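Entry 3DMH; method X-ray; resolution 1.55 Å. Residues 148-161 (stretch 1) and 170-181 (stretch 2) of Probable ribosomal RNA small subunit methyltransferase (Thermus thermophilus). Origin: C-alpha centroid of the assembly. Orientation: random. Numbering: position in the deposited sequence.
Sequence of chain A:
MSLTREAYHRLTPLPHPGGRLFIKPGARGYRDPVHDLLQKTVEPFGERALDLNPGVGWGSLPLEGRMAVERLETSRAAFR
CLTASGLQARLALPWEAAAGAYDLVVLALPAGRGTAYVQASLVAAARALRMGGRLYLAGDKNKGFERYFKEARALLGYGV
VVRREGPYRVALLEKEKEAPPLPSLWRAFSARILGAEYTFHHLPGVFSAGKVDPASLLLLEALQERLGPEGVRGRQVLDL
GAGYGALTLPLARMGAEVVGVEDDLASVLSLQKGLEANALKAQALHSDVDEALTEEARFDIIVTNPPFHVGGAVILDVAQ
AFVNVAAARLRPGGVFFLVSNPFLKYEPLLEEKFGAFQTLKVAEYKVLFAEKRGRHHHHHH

Stretch 1 148-161: YFKEARALLGYGVV
Stretch 2, residues 170-181: VALLEKEKEAPP

Helix 148-156 turns at Gly 157 into strand 159-161, which pairs antiparallel with strand 170-174. The helix axis runs 18° from strand 170-174, 8.4 Å away. Val 160 faces Leu 172 as the hydrogen-bonded pair: Val 160 N to Leu 172 O is 3.0 Å, Leu 172 N to Val 160 O 2.8 Å. Gly 159 with Leu 173 and Val 161 with Ala 171 flank it. Glu 174 N extends the ladder to Tyr 158 O at 3.0 Å.

Leu 173 (chi1 m, chi2 96°, between wells) lies under the helix. Its CD2 is 3.7 Å from Ala 152 CB and 3.9 Å from Phe 149 CE1. An ideal CB on Gly 159 would clash with this CD2. Phe 149, chi1 t, lays a ring face over Ala 171 CB, 3.5 Å from CE1. Leu 156 (m, t) sets CD1 3.9 Å from Leu 173 CB.

Gly 157 has phi/psi 144/-141. A CB there would hit Glu 176 OE2 and Glu 174 O. Glu 176 (m, t, 81°) curls so that OE2 accepts from Tyr 158 N at 2.8 Å. Glu 176 N donates to Leu 156 O at 2.7 Å. Lys 177 (p, t, p, t) brings NZ to the helix-end carbonyl Ala 154 O, 2.8 Å. Two waters donate to Leu 155 O, bridging to Lys 177 O and Glu 178 O.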

# COMPACT_ATOMS: atom_id res chain seq x y z
N TYR A 148 4.48 15.73 -13.92
CA TYR A 148 3.08 15.52 -13.55
C TYR A 148 2.28 16.82 -13.59
O TYR A 148 1.12 16.81 -13.99
CB TYR A 148 2.99 14.83 -12.19
CG TYR A 148 3.58 13.43 -12.18
CD1 TYR A 148 3.24 12.50 -13.16
CD2 TYR A 148 4.45 13.03 -11.15
CE1 TYR A 148 3.77 11.18 -13.13
CE2 TYR A 148 4.98 11.74 -11.11
CZ TYR A 148 4.64 10.82 -12.10
OH TYR A 148 5.16 9.53 -12.06
N PHE A 149 2.91 17.92 -13.18
CA PHE A 149 2.30 19.25 -13.25
C PHE A 149 2.03 19.66 -14.70
O PHE A 149 0.99 20.24 -15.00
CB PHE A 149 3.20 20.27 -12.55
CG PHE A 149 2.67 21.69 -12.55
CD1 PHE A 149 1.30 21.95 -12.47
CD2 PHE A 149 3.55 22.76 -12.60
CE1 PHE A 149 0.82 23.26 -12.46
CE2 PHE A 149 3.09 24.08 -12.59
CZ PHE A 149 1.71 24.33 -12.52
N LYS A 150 2.97 19.35 -15.59
CA LYS A 150 2.77 19.60 -17.03
C LYS A 150 1.57 18.81 -17.56
O LYS A 150 0.76 19.35 -18.33
CB LYS A 150 4.05 19.24 -17.81
CG LYS A 150 3.98 19.57 -19.29
CD LYS A 150 5.35 19.46 -19.94
CE LYS A 150 5.27 19.82 -21.41
NZ LYS A 150 6.61 20.16 -21.98
N GLU A 151 1.44 17.55 -17.13
CA GLU A 151 0.31 16.71 -17.52
C GLU A 151 -1.01 17.24 -16.93
O GLU A 151 -2.03 17.27 -17.62
CB GLU A 151 0.58 15.24 -17.16
CG GLU A 151 -0.56 14.24 -17.49
CD GLU A 151 -0.94 14.17 -18.97
OE1 GLU A 151 -0.17 14.63 -19.84
OE2 GLU A 151 -2.04 13.64 -19.27
N ALA A 152 -0.98 17.64 -15.66
CA ALA A 152 -2.16 18.24 -15.03
C ALA A 152 -2.63 19.48 -15.79
O ALA A 152 -3.83 19.64 -16.03
CB ALA A 152 -1.89 18.57 -13.56
N ARG A 153 -1.69 20.33 -16.18
CA ARG A 153 -2.02 21.54 -16.93
C ARG A 153 -2.64 21.21 -18.28
O ARG A 153 -3.59 21.87 -18.70
CB ARG A 153 -0.78 22.44 -17.12
CG ARG A 153 -0.45 23.29 -15.91
CD ARG A 153 0.81 24.12 -16.13
NE ARG A 153 1.97 23.28 -16.40
CZ ARG A 153 3.16 23.75 -16.78
NH1 ARG A 153 3.35 25.06 -16.92
NH2 ARG A 153 4.16 22.91 -17.01
N ALA A 154 -2.13 20.17 -18.93
CA ALA A 154 -2.68 19.69 -20.20
C ALA A 154 -4.09 19.12 -20.01
O ALA A 154 -4.97 19.30 -20.85
CB ALA A 154 -1.77 18.65 -20.83
N LEU A 155 -4.30 18.43 -18.89
CA LEU A 155 -5.60 17.83 -18.60
C LEU A 155 -6.69 18.84 -18.27
O LEU A 155 -7.85 18.63 -18.61
CB LEU A 155 -5.48 16.80 -17.46
CG LEU A 155 -4.80 15.46 -17.77
CD1 LEU A 155 -4.51 14.73 -16.47
CD2 LEU A 155 -5.66 14.61 -18.69
N LEU A 156 -6.30 19.93 -17.57
CA LEU A 156 -7.25 20.87 -16.94
C LEU A 156 -7.34 22.27 -17.57
O LEU A 156 -8.44 22.72 -17.91
CB LEU A 156 -6.92 21.05 -15.45
CG LEU A 156 -7.13 19.81 -14.59
CD1 LEU A 156 -6.24 19.89 -13.35
CD2 LEU A 156 -8.59 19.68 -14.21
N GLY A 157 -6.19 22.95 -17.65
CA GLY A 157 -6.10 24.39 -18.02
C GLY A 157 -5.00 25.14 -17.26
O GLY A 157 -3.92 24.59 -17.02
N TYR A 158 -5.28 26.39 -16.87
CA TYR A 158 -4.30 27.24 -16.17
C TYR A 158 -3.86 26.58 -14.88
O TYR A 158 -4.68 26.19 -14.05
CB TYR A 158 -4.87 28.63 -15.88
CG TYR A 158 -4.04 29.58 -15.00
CD1 TYR A 158 -3.05 30.41 -15.56
CD2 TYR A 158 -4.29 29.69 -13.63
CE1 TYR A 158 -2.30 31.31 -14.76
CE2 TYR A 158 -3.56 30.58 -12.82
CZ TYR A 158 -2.57 31.39 -13.39
OH TYR A 158 -1.87 32.26 -12.57
N GLY A 159 -2.55 26.44 -14.74
CA GLY A 159 -1.97 25.98 -13.50
C GLY A 159 -0.78 26.84 -13.19
O GLY A 159 -0.06 27.29 -14.10
N VAL A 160 -0.58 27.10 -11.90
CA VAL A 160 0.55 27.88 -11.42
C VAL A 160 1.00 27.34 -10.06
O VAL A 160 0.18 26.93 -9.23
CB VAL A 160 0.18 29.40 -11.33
CG1 VAL A 160 -1.03 29.64 -10.41
CG2 VAL A 160 1.38 30.23 -10.88
N VAL A 161 2.31 27.34 -9.84
CA VAL A 161 2.89 27.04 -8.53
C VAL A 161 2.51 28.13 -7.53
O VAL A 161 2.74 29.33 -7.76
CB VAL A 161 4.44 26.89 -8.62
CG1 VAL A 161 5.06 26.92 -7.23
CG2 VAL A 161 4.80 25.60 -9.35
N VAL A 170 3.68 23.08 -4.35
CA VAL A 170 2.22 22.99 -4.50
C VAL A 170 1.81 23.90 -5.64
O VAL A 170 2.26 25.06 -5.71
CB VAL A 170 1.46 23.46 -3.25
CG1 VAL A 170 -0.05 23.22 -3.42
CG2 VAL A 170 1.97 22.76 -2.00
N ALA A 171 1.00 23.36 -6.55
CA ALA A 171 0.38 24.13 -7.61
C ALA A 171 -1.13 24.15 -7.49
O ALA A 171 -1.74 23.23 -6.91
CB ALA A 171 0.79 23.59 -8.96
N LEU A 172 -1.73 25.19 -8.05
CA LEU A 172 -3.18 25.30 -8.14
C LEU A 172 -3.58 25.36 -9.61
O LEU A 172 -2.98 26.11 -10.39
CB LEU A 172 -3.67 26.53 -7.37
CG LEU A 172 -5.18 26.74 -7.24
CD1 LEU A 172 -5.87 25.52 -6.60
CD2 LEU A 172 -5.45 27.99 -6.42
N LEU A 173 -4.57 24.55 -9.97
CA LEU A 173 -5.06 24.47 -11.36
C LEU A 173 -6.58 24.59 -11.46
O LEU A 173 -7.29 24.28 -10.51
CB LEU A 173 -4.60 23.16 -12.02
CG LEU A 173 -3.11 22.80 -12.05
CD1 LEU A 173 -2.73 21.87 -10.90
CD2 LEU A 173 -2.77 22.14 -13.37
N GLU A 174 -7.05 25.01 -12.64
CA GLU A 174 -8.48 25.20 -12.91
C GLU A 174 -8.94 24.27 -14.03
O GLU A 174 -8.28 24.18 -15.07
CB GLU A 174 -8.75 26.65 -13.30
CG GLU A 174 -10.22 26.98 -13.45
CD GLU A 174 -10.48 28.45 -13.79
OE1 GLU A 174 -9.69 29.32 -13.36
OE2 GLU A 174 -11.48 28.72 -14.47
N LYS A 175 -10.08 23.60 -13.84
CA LYS A 175 -10.68 22.80 -14.91
C LYS A 175 -11.35 23.74 -15.91
O LYS A 175 -12.35 24.40 -15.61
CB LYS A 175 -11.71 21.80 -14.37
CG LYS A 175 -12.21 20.82 -15.43
CD LYS A 175 -13.09 19.74 -14.83
CE LYS A 175 -13.75 18.90 -15.89
NZ LYS A 175 -14.49 17.75 -15.31
N GLU A 176 -10.77 23.80 -17.11
CA GLU A 176 -11.26 24.70 -18.16
C GLU A 176 -11.75 23.91 -19.37
O GLU A 176 -12.34 24.47 -20.32
CB GLU A 176 -10.17 25.70 -18.56
CG GLU A 176 -9.72 26.63 -17.45
CD GLU A 176 -8.85 27.78 -17.95
OE1 GLU A 176 -9.42 28.76 -18.45
OE2 GLU A 176 -7.61 27.70 -17.83
N LYS A 177 -11.50 22.61 -19.33
CA LYS A 177 -11.82 21.71 -20.44
C LYS A 177 -12.37 20.38 -19.93
O LYS A 177 -12.20 20.02 -18.76
CB LYS A 177 -10.57 21.46 -21.30
CG LYS A 177 -9.61 20.44 -20.71
CD LYS A 177 -8.38 20.23 -21.58
CE LYS A 177 -7.41 21.39 -21.47
NZ LYS A 177 -6.29 21.19 -22.43
N GLU A 178 -13.01 19.64 -20.83
CA GLU A 178 -13.60 18.35 -20.51
C GLU A 178 -12.54 17.32 -20.19
O GLU A 178 -11.52 17.22 -20.87
CB GLU A 178 -14.48 17.87 -21.67
CG GLU A 178 -15.87 17.44 -21.22
CD GLU A 178 -16.61 18.55 -20.49
OE1 GLU A 178 -16.88 18.39 -19.28
OE2 GLU A 178 -16.91 19.60 -21.13
N ALA A 179 -12.77 16.55 -19.12
CA ALA A 179 -11.87 15.48 -18.75
C ALA A 179 -12.00 14.29 -19.72
O ALA A 179 -13.10 13.98 -20.17
CB ALA A 179 -12.17 15.03 -17.32
N PRO A 180 -10.86 13.63 -20.02
CA PRO A 180 -10.91 12.42 -20.84
C PRO A 180 -11.46 11.21 -20.07
O PRO A 180 -11.70 11.30 -18.85
CB PRO A 180 -9.43 12.18 -21.17
CG PRO A 180 -8.71 12.70 -19.97
CD PRO A 180 -9.48 13.95 -19.61
N PRO A 181 -11.67 10.08 -20.78
CA PRO A 181 -11.99 8.84 -20.09
C PRO A 181 -10.79 8.39 -19.24
O PRO A 181 -9.65 8.83 -19.48
CB PRO A 181 -12.25 7.85 -21.24
CG PRO A 181 -12.56 8.73 -22.43
CD PRO A 181 -11.67 9.91 -22.25
O HOH W 1 -10.67 18.17 -17.34
O HOH W 2 -9.07 16.98 -20.60